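Side-chain contact in CcbJ (Streptomyces caelestis, PDB 4HGZ), which probably transfers a methyl group from S-adenosyl-L-methionine to a nitrogen atom of its substrate, as an N-methyltransferase: residues E188-D191 / T192-H195. Numbering follows the deposited sequence.
Sequences ELED and TAVH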
loop_
_atom_site.group_PDB
_atom_site.type_symbol
_atom_site.label_atom_id
_atom_site.label_comp_id
_atom_site.label_asym_id
_atom_site.label_seq_id
_atom_site.Cartn_x
_atom_site.Cartn_y
_atom_site.Cartn_z
ATOM N N GLU C 188 6.974 -3.079 -20.561
ATOM C CA GLU C 188 6.717 -4.243 -21.405
ATOM C C GLU C 188 7.930 -5.158 -21.568
ATOM O O GLU C 188 9.062 -4.717 -21.434
ATOM C CB GLU C 188 6.242 -3.791 -22.781
ATOM C CG GLU C 188 5.924 -4.948 -23.718
ATOM C CD GLU C 188 4.685 -5.700 -23.291
ATOM O OE1 GLU C 188 3.569 -5.189 -23.539
ATOM O OE2 GLU C 188 4.826 -6.799 -22.712
ATOM N N LEU C 189 7.696 -6.431 -21.867
ATOM C CA LEU C 189 8.799 -7.368 -22.115
ATOM C C LEU C 189 8.829 -7.873 -23.552
ATOM O O LEU C 189 7.789 -8.047 -24.174
ATOM C CB LEU C 189 8.691 -8.586 -21.201
ATOM C CG LEU C 189 8.348 -8.358 -19.740
ATOM C CD1 LEU C 189 8.080 -9.710 -19.104
ATOM C CD2 LEU C 189 9.486 -7.640 -19.045
ATOM N N GLU C 190 10.028 -8.117 -24.068
ATOM C CA GLU C 190 10.211 -8.773 -25.361
ATOM C C GLU C 190 11.252 -9.853 -25.157
ATOM O O GLU C 190 11.904 -9.896 -24.120
ATOM C CB GLU C 190 10.769 -7.821 -26.415
ATOM C CG GLU C 190 10.020 -6.532 -26.656
ATOM C CD GLU C 190 10.694 -5.706 -27.747
ATOM O OE1 GLU C 190 11.334 -6.313 -28.636
ATOM O OE2 GLU C 190 10.593 -4.458 -27.723
ATOM N N ASP C 191 11.451 -10.688 -26.167
ATOM C CA ASP C 191 12.415 -11.778 -26.060
ATOM C C ASP C 191 13.825 -11.268 -25.759
ATOM O O ASP C 191 14.567 -11.888 -24.997
ATOM C CB ASP C 191 12.422 -12.626 -27.340
ATOM C CG ASP C 191 11.016 -12.919 -27.861
ATOM O OD1 ASP C 191 10.060 -12.261 -27.400
ATOM O OD2 ASP C 191 10.867 -13.802 -28.736
ATOM N N THR C 192 14.189 -10.137 -26.356
ATOM C CA THR C 192 15.565 -9.642 -26.277
ATOM C C THR C 192 15.686 -8.226 -25.708
ATOM O O THR C 192 16.739 -7.609 -25.806
ATOM C CB THR C 192 16.255 -9.650 -27.669
ATOM O OG1 THR C 192 15.653 -8.657 -28.506
ATOM C CG2 THR C 192 16.154 -11.034 -28.352
ATOM N N ALA C 193 14.614 -7.700 -25.127
ATOM C CA ALA C 193 14.682 -6.379 -24.521
ATOM C C ALA C 193 13.566 -6.191 -23.511
ATOM O O ALA C 193 12.525 -6.839 -23.604
ATOM C CB ALA C 193 14.613 -5.295 -25.587
ATOM N N VAL C 194 13.792 -5.308 -22.544
ATOM C CA VAL C 194 12.742 -4.919 -21.623
ATOM C C VAL C 194 12.536 -3.417 -21.718
ATOM O O VAL C 194 13.494 -2.655 -21.883
ATOM C CB VAL C 194 13.063 -5.308 -20.168
ATOM C CG1 VAL C 194 13.447 -6.774 -20.096
ATOM C CG2 VAL C 194 14.189 -4.462 -19.639
ATOM N N HIS C 195 11.275 -3.010 -21.635
ATOM C CA HIS C 195 10.903 -1.609 -21.611
ATOM C C HIS C 195 10.465 -1.234 -20.205
ATOM O O HIS C 195 9.524 -1.815 -19.657
ATOM C CB HIS C 195 9.774 -1.341 -22.611
ATOM C CG HIS C 195 10.137 -1.672 -24.026
ATOM N ND1 HIS C 195 10.309 -0.709 -24.997
ATOM C CD2 HIS C 195 10.387 -2.860 -24.628
ATOM C CE1 HIS C 195 10.634 -1.290 -26.140
ATOM N NE2 HIS C 195 10.688 -2.595 -25.943
#
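The beta hairpin joining strands 181-189 and 193-202 of the four-stranded antiparallel sheet brings Glu190, beside the turn, to His195 on the returning strand. Backbone pairing sets the register: Glu188 and His195 form an antiparallel hydrogen-bonded pair, with His195 N to Glu188 O at 2.8 Å and Glu188 N to His195 O at 3.0 Å. Nearer the turn, Glu190 N donates to Ala193 O at 2.8 Å, with an N-H...O angle of 145°.

The side-chain bond runs from His195 NE2 to Glu190 OE2, 2.6 Å apart. Glu190 has CG beside its own backbone N (chi1 -54°) and is extended beyond CG, which carries the carboxylate along the hairpin to the ring. OE2 arrives at the edge of the imidazole, close to its plane, and the two flat groups are nearly coplanar, 20° apart. NE2 meets the oxygen on its anti side, somewhat out of the carboxylate plane. The other ring nitrogen, ND1, is hydrogen-bonded to NE2 of His212, and Pro41 touches both Glu190 and His195.

Leu189 and Val194, a non-hydrogen-bonded pair, lie on the other face of the sheet, where Leu189 CD2 reaches Val194 CG1 at 4.2 Å. Glu188 turns its carboxylate away from the partner strand: OE2 accepts Leu189 N at 3.0 Å and forms a salt bridge with Lys200 of the second subunit.

The rotation of the His195 ring should be restrained, with Glu190 at NE2 and His212 at ND1, and the carboxylate at NE2 would be expected to favour a proton there.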